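Local coordinates for myosin-4 (Saccharomyces cerevisiae, PDB 3MMI), which is a type V myosin motor of the mRNA localization machinery, recruited to ASH1 mRNA through SHE3, and is represented here by its globular tail, at residues 168-173 / 221-226; 231-236 / 344-349; 248-253 / 269-274; 278-283 / 289-294. One frame throughout, in Å; residues are numbered along the deposited sequence.

How the contacts relate
All four contacts belong to one all-helical globular tail, and none of them is tied to a known ligand site. Contacts 1, 2 and 3 form a cluster, their centres lying about 10 Å (1 and 3), 12 Å (1 and 2) and 14 Å (2 and 3) apart. Helix 209-234 runs through it, supplying 221-226 to contact 1 and leading into 231-236 of contact 2. Asn224 joins contacts 1 and 3 by a probable hydrogen bond, its ND2 2.9 Å from Gln270 OE1. Leu231 CD2 of contact 2 meets Ala274 CB of contact 3 at 3.5 Å. Contact 4 stands further out, its centre about 18 Å from that of contact 3, with which it shares helix 269-279.

Contact 1: 168-173 / 221-226; sequences IEIFDM and KYLNVM
Ile170 meets Leu223 and Met226 through two different branches, so each partner has its own side of the isoleucine. Starting at the root, CB of Ile170 lies 3.7 Å from Met226 CE. The short branch comes nearer still: Ile170 CG2 is placed 3.2 Å from Met226 CE, tighter than normal carbon packing and therefore doubtful as an exact value. The long branch turns to the other partner, with Ile170 CG1 3.8 Å and Ile170 CD1 3.7 Å from the single methyl CD2 of Leu223, the two side chains crossing at about a right angle. The torsions of Ile170 lie off the staggered positions, and its conformer is as uncertain as the short contact. Met226 starts with CG opposite its own backbone N (chi1 -177°) and then bends at its next two bonds, so that CE also passes 3.8 Å from Phe171 N. With an alanine at Ile170, Leu223 CD2 would probably be left without both of its partners here and the Met226 methyl would be freer to turn.

The backbone places Ile170 at a sharp corner. Glu169, with positive phi (70°), is the C' residue of a Schellman motif that ends helix 132-168, and the short helix 170-174 starts directly after it. Tyr222 and Met226 also pack on Ser165 of the longer helix. Since the groups meeting across the contact are almost wholly hydrocarbon and thioether, the attraction between 168-173 and 221-226 is one of dispersion and exclusion of water, dependent on fit and not on charge.

Contact 2: 231-236 / 344-349; sequences LITKCP and EIMLSA
Met346 reaches Ile232 and Thr233 only by folding its chain. Its first bond from the backbone does not aim at helix 209-234; the bends at chi2 (-81°) and chi3 (105°) bring the terminal methyl round. CE then lies 3.9 Å from Thr233 CG2 and 4.0 Å from Ile232 CG2, touching the methyls of two successive helical residues. Thr233 carries OG1 between its backbone N and carbonyl carbon (chi1 49°), where the hydroxyl hydrogen-bonds Asn229 O one turn back; this rotation presents CG2 to the methionine. Ile232 divides its branches, CG2 going to Met346 while CG1 stands 4.4 Å from Ile345 CG2, a loose approach.

Around this apolar patch, polar groups tie down the backbones. Gln302 NE2 and Asn229 ND2 donate to the carbonyls of Ile345 and Leu347, on either side of Met346 in the chain, and Lys309 NZ bonds the O atoms of Leu231 and Ile232 near the end of the helix. The chemistry suggests that side-chain amides fix the path of the irregular 344-349 segment after helix 322-338, while the Met346 methyl adds a surface-lying apolar contact without directional bonds.

Contact 3: 248-253 / 269-274; sequences RNIERL and IQIIQA
Two helices of the DIL region, 240-257 and 269-279, follow each other in the chain and run roughly antiparallel as a helical hairpin, with Ile250 of one set against Ile271 and Ile272 of the other. Their short segments make 150° between N-to-C directions, and the axes approach to 11.4 Å, a fairly wide spacing, bridged here by the isoleucine side chains. Ile250 occupies the centre. Its CG2 lies 3.7 Å from Ile272 CD1, and its own CD1 reaches between the two neighbours, 3.9 Å from Ile271 CG1 and equally 3.9 Å from Ile272 CD1. The Ile272 CB does not aim straight at the opposing helix, but the long branch bends back at chi2 (-61°) and delivers CD1 to Ile250. Ile271 is rotated differently: its CG1 stands trans to the backbone N (chi1 174°), turning that carbon toward Ile250.

At the outer margin, Glu251 OE1 comes within 4.3 Å of Ile272 CD1; this is a carboxylate beside a methyl, and Asp247, of like charge, is close to the same oxygen.

Helix 209-234 packs against both arms of the hairpin: Leu253 lies on its Leu220, Ile271 on Leu227, and Ala274 on Phe228. Helix 185-204 meets the first arm as well, with Leu191 touching Leu253 and Phe188 against Arg252.

Contact 4: 278-283 / 289-294; sequences LQLKIS and KLLFDF
Leu280 and Ile282 project from an extended piece of chain toward Leu291 and Phe292 at the end of helix 285-292, and the four side chains close into a ring of mutual contacts. Their two CD1 methyls, on Leu280 and Ile282, stand 4.3 Å from each other and form the two walls of a shallow notch. The far end of the Phe292 ring fills one side of it: Phe292 CZ is 3.8 Å from Leu280 CD1, while Phe292 CE2 is 4.0 Å from Ile282 CD1. The isoleucine methyl touches the ring at its edge, near the ring plane. Leu291 provides the second bump. Its CD1 lies 4.4 Å from Leu280 CD1 and also 4.4 Å from Ile282 CG1, a looser fit than that of the ring. Both bumps come from consecutive residues at the end of the helix, and Phe292 is aimed by CG lying opposite its carbonyl carbon (chi1 -61°), its side chain and that of Leu280 approaching from opposite directions.

The ring is held from further directions by Phe288, by Trp295 in an edge-to-face pair and by Ile303 of helix 300-308. Ile282 in turn rests on Ile324 of helix 322-338. On the backbone, Ser283 N bonds Glu287 OE1 where the chain turns into helix 285-292.

With just five residues separating the two segments, the chain doubles back on itself. The arrangement is a helix-loop-helix connection, joining helices 269-279 and 285-292 through an apolar clasp at the surface of the dilute domain.

Contact 1: 168-173 / 221-226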
# COMPACT_ATOMS: atom_id res chain seq x y z
N ILE A 168 15.65 2.42 5.94
CA ILE A 168 16.39 2.60 4.74
C ILE A 168 16.66 4.09 4.58
O ILE A 168 17.48 4.48 3.75
CB ILE A 168 15.58 2.12 3.57
CG1 ILE A 168 15.48 0.61 3.61
CG2 ILE A 168 16.12 2.56 2.33
CD1 ILE A 168 14.50 0.19 2.62
N GLU A 169 16.04 4.94 5.37
CA GLU A 169 16.44 6.36 5.36
C GLU A 169 16.05 7.11 4.04
O GLU A 169 16.82 7.96 3.48
CB GLU A 169 17.97 6.50 5.61
CG GLU A 169 18.46 5.84 6.93
CD GLU A 169 19.97 5.97 7.12
OE1 GLU A 169 20.39 6.69 7.98
OE2 GLU A 169 20.76 5.34 6.41
N ILE A 170 14.87 6.80 3.54
CA ILE A 170 14.42 7.34 2.28
C ILE A 170 14.53 8.86 2.18
O ILE A 170 14.99 9.38 1.15
CB ILE A 170 13.02 6.84 1.84
CG1 ILE A 170 13.16 5.62 0.88
CG2 ILE A 170 12.39 7.79 0.85
CD1 ILE A 170 12.90 4.31 1.47
N PHE A 171 14.21 9.55 3.24
CA PHE A 171 14.39 10.96 3.29
C PHE A 171 15.81 11.46 2.97
O PHE A 171 16.00 12.32 2.10
CB PHE A 171 13.87 11.56 4.62
CG PHE A 171 14.08 13.06 4.67
CD1 PHE A 171 13.17 13.91 4.06
CD2 PHE A 171 15.25 13.59 5.18
CE1 PHE A 171 13.40 15.36 4.03
CE2 PHE A 171 15.51 14.99 5.14
CZ PHE A 171 14.58 15.89 4.61
N ASP A 172 16.81 10.98 3.72
CA ASP A 172 18.21 11.39 3.53
C ASP A 172 18.77 10.97 2.24
O ASP A 172 19.65 11.64 1.75
CB ASP A 172 19.18 10.85 4.61
CG ASP A 172 19.07 11.62 5.91
OD1 ASP A 172 18.75 12.81 5.86
OD2 ASP A 172 19.29 11.01 7.01
N MET A 173 18.25 9.91 1.68
CA MET A 173 18.69 9.40 0.36
C MET A 173 18.17 10.30 -0.75
O MET A 173 18.81 10.48 -1.74
CB MET A 173 18.11 7.97 0.23
CG MET A 173 18.89 7.02 -0.59
SD MET A 173 18.12 5.44 -0.77
CE MET A 173 16.82 5.43 0.46
N LYS A 221 3.43 3.71 -4.05
CA LYS A 221 2.35 4.65 -3.72
C LYS A 221 2.64 5.13 -2.35
O LYS A 221 2.49 6.33 -2.06
CB LYS A 221 0.95 4.06 -3.83
CG LYS A 221 0.46 3.86 -5.28
CD LYS A 221 -0.98 3.29 -5.29
N TYR A 222 3.13 4.24 -1.47
CA TYR A 222 3.44 4.72 -0.17
C TYR A 222 4.57 5.76 -0.16
O TYR A 222 4.56 6.68 0.64
CB TYR A 222 3.80 3.58 0.76
CG TYR A 222 4.11 4.07 2.14
CD1 TYR A 222 3.14 4.08 3.12
CD2 TYR A 222 5.39 4.53 2.47
CE1 TYR A 222 3.43 4.50 4.42
CE2 TYR A 222 5.71 5.01 3.74
CZ TYR A 222 4.72 4.98 4.73
OH TYR A 222 4.97 5.41 6.00
N LEU A 223 5.59 5.56 -0.99
CA LEU A 223 6.77 6.46 -0.92
C LEU A 223 6.43 7.81 -1.57
O LEU A 223 6.92 8.82 -1.15
CB LEU A 223 8.07 5.83 -1.54
CG LEU A 223 8.65 4.59 -0.77
CD1 LEU A 223 9.60 3.76 -1.70
CD2 LEU A 223 9.44 4.93 0.47
N ASN A 224 5.56 7.80 -2.56
CA ASN A 224 4.90 9.06 -3.07
C ASN A 224 4.37 9.98 -1.90
O ASN A 224 4.82 11.13 -1.78
CB ASN A 224 3.75 8.65 -4.02
CG ASN A 224 3.03 9.83 -4.63
OD1 ASN A 224 3.68 10.69 -5.30
ND2 ASN A 224 1.76 9.96 -4.35
N VAL A 225 3.57 9.40 -0.98
CA VAL A 225 2.95 10.08 0.21
C VAL A 225 4.02 10.62 1.11
O VAL A 225 4.13 11.79 1.36
CB VAL A 225 2.05 9.04 0.95
CG1 VAL A 225 1.61 9.62 2.32
CG2 VAL A 225 0.88 8.72 0.05
N MET A 226 4.94 9.73 1.48
CA MET A 226 6.01 10.10 2.45
C MET A 226 6.94 11.13 1.87
O MET A 226 7.38 12.11 2.50
CB MET A 226 6.78 8.85 2.76
CG MET A 226 7.83 9.05 3.77
SD MET A 226 9.22 8.00 3.40
CE MET A 226 10.40 9.25 2.95

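Contact 2: 231-236 / 344-349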
# COMPACT_ATOMS: atom_id res chain seq x y z
N LEU A 231 8.60 16.55 1.62
CA LEU A 231 9.08 17.68 0.82
C LEU A 231 8.46 18.99 1.37
O LEU A 231 9.19 20.04 1.51
CB LEU A 231 8.68 17.51 -0.64
CG LEU A 231 8.90 18.76 -1.48
CD1 LEU A 231 10.41 18.88 -1.87
CD2 LEU A 231 8.04 18.80 -2.79
N ILE A 232 7.19 18.94 1.72
CA ILE A 232 6.53 20.12 2.27
C ILE A 232 6.95 20.42 3.74
O ILE A 232 7.14 21.53 4.03
CB ILE A 232 4.98 19.96 2.33
CG1 ILE A 232 4.35 19.86 0.94
CG2 ILE A 232 4.33 21.16 3.12
CD1 ILE A 232 4.89 20.80 -0.07
N THR A 233 7.06 19.44 4.62
CA THR A 233 7.15 19.70 6.09
C THR A 233 8.62 19.86 6.49
O THR A 233 8.98 20.70 7.31
CB THR A 233 6.53 18.62 6.96
OG1 THR A 233 7.00 17.32 6.52
CG2 THR A 233 5.14 18.67 6.72
N LYS A 234 9.49 19.11 5.84
CA LYS A 234 10.87 18.94 6.28
C LYS A 234 11.95 19.66 5.45
O LYS A 234 13.11 19.77 5.88
CB LYS A 234 11.22 17.48 6.33
CG LYS A 234 10.82 16.78 7.58
CD LYS A 234 10.34 15.42 7.27
CE LYS A 234 10.60 14.44 8.40
NZ LYS A 234 11.91 13.88 8.08
N CYS A 235 11.60 20.24 4.30
CA CYS A 235 12.63 20.77 3.44
C CYS A 235 12.49 22.26 3.40
O CYS A 235 11.55 22.85 2.78
CB CYS A 235 12.60 20.21 1.99
SG CYS A 235 12.77 18.41 1.89
N PRO A 236 13.48 22.91 4.00
CA PRO A 236 13.38 24.30 4.38
C PRO A 236 13.17 25.17 3.10
O PRO A 236 12.11 25.87 2.97
CB PRO A 236 14.72 24.56 5.10
CG PRO A 236 15.71 23.59 4.47
CD PRO A 236 14.86 22.38 4.10
N GLU A 344 -6.82 19.20 1.65
CA GLU A 344 -5.71 18.70 2.40
C GLU A 344 -4.45 19.00 1.67
O GLU A 344 -4.39 18.83 0.46
CB GLU A 344 -5.77 17.18 2.57
CG GLU A 344 -7.13 16.56 2.93
CD GLU A 344 -7.43 16.76 4.37
OE1 GLU A 344 -6.51 17.31 5.06
OE2 GLU A 344 -8.58 16.37 4.80
N ILE A 345 -3.43 19.50 2.32
CA ILE A 345 -2.14 19.59 1.73
C ILE A 345 -1.37 18.24 1.86
O ILE A 345 -0.90 17.74 0.81
CB ILE A 345 -1.33 20.69 2.29
CG1 ILE A 345 -1.97 22.03 2.01
CG2 ILE A 345 0.07 20.69 1.82
CD1 ILE A 345 -1.14 23.26 2.62
N MET A 346 -1.33 17.64 3.08
CA MET A 346 -0.74 16.32 3.28
C MET A 346 -1.53 15.33 2.47
O MET A 346 -2.75 15.39 2.40
CB MET A 346 -0.73 15.95 4.80
CG MET A 346 -0.07 17.05 5.60
SD MET A 346 1.71 16.85 5.49
CE MET A 346 2.11 18.10 4.39
N LEU A 347 -0.83 14.32 1.96
CA LEU A 347 -1.47 13.04 1.45
C LEU A 347 -1.49 11.95 2.50
O LEU A 347 -0.74 12.05 3.42
CB LEU A 347 -0.60 12.48 0.27
CG LEU A 347 -0.31 13.48 -0.84
CD1 LEU A 347 0.74 12.98 -1.89
CD2 LEU A 347 -1.67 13.86 -1.59
N SER A 348 -2.35 10.94 2.29
CA SER A 348 -2.49 9.69 3.06
C SER A 348 -2.29 8.60 2.04
O SER A 348 -2.77 8.72 0.93
CB SER A 348 -3.97 9.43 3.46
OG SER A 348 -4.39 10.54 4.07
N ALA A 349 -1.85 7.44 2.49
CA ALA A 349 -1.66 6.30 1.63
C ALA A 349 -2.98 5.57 1.43
O ALA A 349 -3.68 5.28 2.40
CB ALA A 349 -0.67 5.39 2.30

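Contact 3: 248-253 / 269-274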
# COMPACT_ATOMS: atom_id res chain seq x y z
N ARG A 248 16.69 13.26 -10.18
CA ARG A 248 17.69 12.23 -10.34
C ARG A 248 17.64 11.17 -9.23
O ARG A 248 17.84 9.99 -9.51
CB ARG A 248 19.09 12.85 -10.40
CG ARG A 248 19.18 14.10 -11.26
N ASN A 249 17.37 11.57 -7.99
CA ASN A 249 17.39 10.56 -6.92
C ASN A 249 16.22 9.68 -7.15
O ASN A 249 16.29 8.43 -6.90
CB ASN A 249 17.37 11.17 -5.51
CG ASN A 249 18.65 11.90 -5.18
OD1 ASN A 249 18.71 12.79 -4.29
ND2 ASN A 249 19.70 11.49 -5.79
N ILE A 250 15.12 10.29 -7.62
CA ILE A 250 13.91 9.52 -7.81
C ILE A 250 14.14 8.47 -8.92
O ILE A 250 13.82 7.29 -8.83
CB ILE A 250 12.67 10.45 -8.14
CG1 ILE A 250 12.17 11.16 -6.84
CG2 ILE A 250 11.55 9.64 -8.73
CD1 ILE A 250 11.10 12.12 -7.12
N GLU A 251 14.70 8.96 -9.99
CA GLU A 251 15.04 8.07 -11.15
C GLU A 251 16.01 6.96 -10.75
O GLU A 251 15.82 5.85 -11.12
CB GLU A 251 15.59 8.80 -12.39
CG GLU A 251 14.77 9.98 -13.02
CD GLU A 251 13.20 10.03 -12.74
OE1 GLU A 251 12.73 11.04 -12.09
OE2 GLU A 251 12.45 9.08 -13.16
N ARG A 252 16.94 7.22 -9.86
CA ARG A 252 17.71 6.20 -9.25
C ARG A 252 16.87 5.21 -8.47
O ARG A 252 17.04 4.02 -8.66
CB ARG A 252 18.73 6.84 -8.29
CG ARG A 252 20.05 6.26 -8.47
CD ARG A 252 21.05 6.83 -7.46
NE ARG A 252 22.07 5.84 -7.18
CZ ARG A 252 23.19 6.09 -6.48
NH1 ARG A 252 23.49 7.32 -6.03
NH2 ARG A 252 24.05 5.13 -6.31
N LEU A 253 16.03 5.68 -7.54
CA LEU A 253 15.07 4.81 -6.80
C LEU A 253 14.22 3.98 -7.75
O LEU A 253 13.99 2.77 -7.52
CB LEU A 253 14.18 5.69 -5.94
CG LEU A 253 13.20 4.94 -5.06
CD1 LEU A 253 13.05 5.72 -3.71
CD2 LEU A 253 11.93 4.72 -5.81
N ILE A 269 3.24 10.12 -8.83
CA ILE A 269 2.78 11.33 -9.49
C ILE A 269 2.83 12.65 -8.69
O ILE A 269 3.31 13.63 -9.23
CB ILE A 269 1.41 11.11 -10.19
CG1 ILE A 269 1.25 12.16 -11.25
CG2 ILE A 269 0.23 10.94 -9.16
CD1 ILE A 269 -0.27 12.32 -11.75
N GLN A 270 2.54 12.61 -7.40
CA GLN A 270 2.53 13.86 -6.62
C GLN A 270 3.90 14.34 -6.43
O GLN A 270 4.19 15.51 -6.65
CB GLN A 270 1.77 13.68 -5.32
CG GLN A 270 0.28 13.95 -5.53
CD GLN A 270 -0.44 12.80 -6.13
OE1 GLN A 270 -0.20 11.67 -5.71
NE2 GLN A 270 -1.39 13.07 -7.06
N ILE A 271 4.83 13.41 -6.08
CA ILE A 271 6.15 13.89 -5.71
C ILE A 271 6.88 14.24 -7.00
O ILE A 271 7.59 15.21 -7.07
CB ILE A 271 7.05 12.92 -4.85
CG1 ILE A 271 8.41 13.53 -4.71
CG2 ILE A 271 7.33 11.54 -5.55
CD1 ILE A 271 8.45 14.81 -3.81
N ILE A 272 6.64 13.48 -8.09
CA ILE A 272 7.19 13.84 -9.39
C ILE A 272 6.68 15.21 -9.93
O ILE A 272 7.50 16.06 -10.30
CB ILE A 272 6.89 12.78 -10.54
CG1 ILE A 272 7.54 11.37 -10.33
CG2 ILE A 272 7.20 13.32 -11.95
CD1 ILE A 272 8.85 11.57 -10.29
N GLN A 273 5.40 15.50 -9.86
CA GLN A 273 4.92 16.83 -10.24
C GLN A 273 5.46 17.97 -9.38
O GLN A 273 5.71 19.01 -9.91
CB GLN A 273 3.41 16.91 -10.30
CG GLN A 273 2.75 15.89 -11.14
CD GLN A 273 2.58 16.29 -12.54
OE1 GLN A 273 3.40 16.97 -13.13
NE2 GLN A 273 1.50 15.86 -13.09
N ALA A 274 5.68 17.73 -8.09
CA ALA A 274 6.12 18.80 -7.10
C ALA A 274 7.52 19.19 -7.54
O ALA A 274 7.87 20.34 -7.64
CB ALA A 274 6.16 18.20 -5.68

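Contact 4: 278-283 / 289-294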
# COMPACT_ATOMS: atom_id res chain seq x y z
N LEU A 278 9.14 22.78 -9.53
CA LEU A 278 10.23 23.53 -9.03
C LEU A 278 11.20 23.92 -10.16
O LEU A 278 11.98 24.92 -10.07
CB LEU A 278 10.96 22.72 -7.96
CG LEU A 278 10.32 22.75 -6.57
CD1 LEU A 278 11.04 21.70 -5.67
CD2 LEU A 278 10.29 24.17 -5.94
N GLN A 279 11.21 23.11 -11.22
CA GLN A 279 12.03 23.43 -12.35
C GLN A 279 11.34 24.29 -13.44
O GLN A 279 12.03 24.77 -14.29
CB GLN A 279 12.62 22.15 -12.95
CG GLN A 279 13.32 21.26 -11.94
CD GLN A 279 13.42 19.82 -12.41
OE1 GLN A 279 14.30 19.55 -13.19
NE2 GLN A 279 12.58 18.86 -11.91
N LEU A 280 10.02 24.44 -13.46
CA LEU A 280 9.39 25.40 -14.37
C LEU A 280 9.90 26.82 -14.20
O LEU A 280 10.21 27.28 -13.10
CB LEU A 280 7.86 25.36 -14.41
CG LEU A 280 7.30 23.93 -14.65
CD1 LEU A 280 5.77 23.75 -14.27
CD2 LEU A 280 7.64 23.39 -16.05
N LYS A 281 10.07 27.55 -15.27
CA LYS A 281 10.42 28.96 -15.20
C LYS A 281 9.16 29.72 -15.52
O LYS A 281 8.93 30.04 -16.66
CB LYS A 281 11.44 29.30 -16.27
CE LYS A 281 10.90 29.98 -20.09
NZ LYS A 281 10.30 28.72 -20.58
N ILE A 282 8.31 29.98 -14.55
CA ILE A 282 6.99 30.56 -14.96
C ILE A 282 7.06 32.02 -14.63
O ILE A 282 7.39 32.39 -13.48
CB ILE A 282 5.80 30.00 -14.21
CG1 ILE A 282 5.80 28.46 -14.27
CG2 ILE A 282 4.50 30.59 -14.74
CD1 ILE A 282 5.44 27.86 -12.89
N SER A 283 6.76 32.85 -15.63
CA SER A 283 6.81 34.28 -15.39
C SER A 283 5.51 35.09 -15.59
O SER A 283 5.53 36.27 -15.38
CB SER A 283 7.96 34.90 -16.18
OG SER A 283 7.67 34.86 -17.57
N LYS A 289 -1.66 29.99 -15.75
CA LYS A 289 -3.06 29.58 -15.82
C LYS A 289 -3.14 28.49 -16.84
O LYS A 289 -3.83 27.48 -16.69
CB LYS A 289 -4.01 30.72 -16.25
CG LYS A 289 -4.56 31.60 -15.02
CD LYS A 289 -5.18 32.93 -15.43
CE LYS A 289 -6.67 32.84 -15.68
NZ LYS A 289 -7.39 34.04 -15.04
N LEU A 290 -2.33 28.69 -17.86
CA LEU A 290 -2.22 27.67 -18.90
C LEU A 290 -1.72 26.34 -18.39
O LEU A 290 -2.28 25.29 -18.75
CB LEU A 290 -1.37 28.12 -20.08
CG LEU A 290 -1.90 28.95 -21.22
CD1 LEU A 290 -1.06 28.51 -22.41
CD2 LEU A 290 -3.40 28.68 -21.50
N LEU A 291 -0.74 26.42 -17.48
CA LEU A 291 -0.23 25.20 -16.86
C LEU A 291 -1.09 24.55 -15.81
O LEU A 291 -1.22 23.30 -15.84
CB LEU A 291 1.18 25.41 -16.42
CG LEU A 291 2.16 25.53 -17.60
CD1 LEU A 291 3.54 26.07 -17.22
CD2 LEU A 291 2.41 24.20 -18.30
N PHE A 292 -1.79 25.32 -14.95
CA PHE A 292 -2.43 24.70 -13.74
C PHE A 292 -3.95 24.82 -13.57
O PHE A 292 -4.55 24.18 -12.66
CB PHE A 292 -1.74 25.30 -12.53
CG PHE A 292 -0.27 25.00 -12.49
CD1 PHE A 292 0.17 23.72 -12.05
CD2 PHE A 292 0.67 25.97 -12.91
CE1 PHE A 292 1.57 23.43 -12.02
CE2 PHE A 292 2.06 25.70 -12.89
CZ PHE A 292 2.53 24.41 -12.46
N ASP A 293 -4.60 25.67 -14.40
CA ASP A 293 -6.04 25.73 -14.30
C ASP A 293 -6.54 24.39 -14.77
O ASP A 293 -6.18 23.94 -15.87
CB ASP A 293 -6.58 26.84 -15.23
CG ASP A 293 -6.54 28.25 -14.58
OD1 ASP A 293 -6.11 28.45 -13.43
OD2 ASP A 293 -6.94 29.20 -15.26
N PHE A 294 -7.42 23.77 -14.03
CA PHE A 294 -8.03 22.50 -14.48
C PHE A 294 -6.97 21.44 -14.67
O PHE A 294 -7.05 20.63 -15.60
CB PHE A 294 -8.84 22.58 -15.81
CG PHE A 294 -9.38 23.93 -16.14
CD1 PHE A 294 -10.15 24.68 -15.23
CD2 PHE A 294 -9.12 24.47 -17.41
CE1 PHE A 294 -10.65 26.01 -15.62
CE2 PHE A 294 -9.62 25.77 -17.78
CZ PHE A 294 -10.37 26.53 -16.87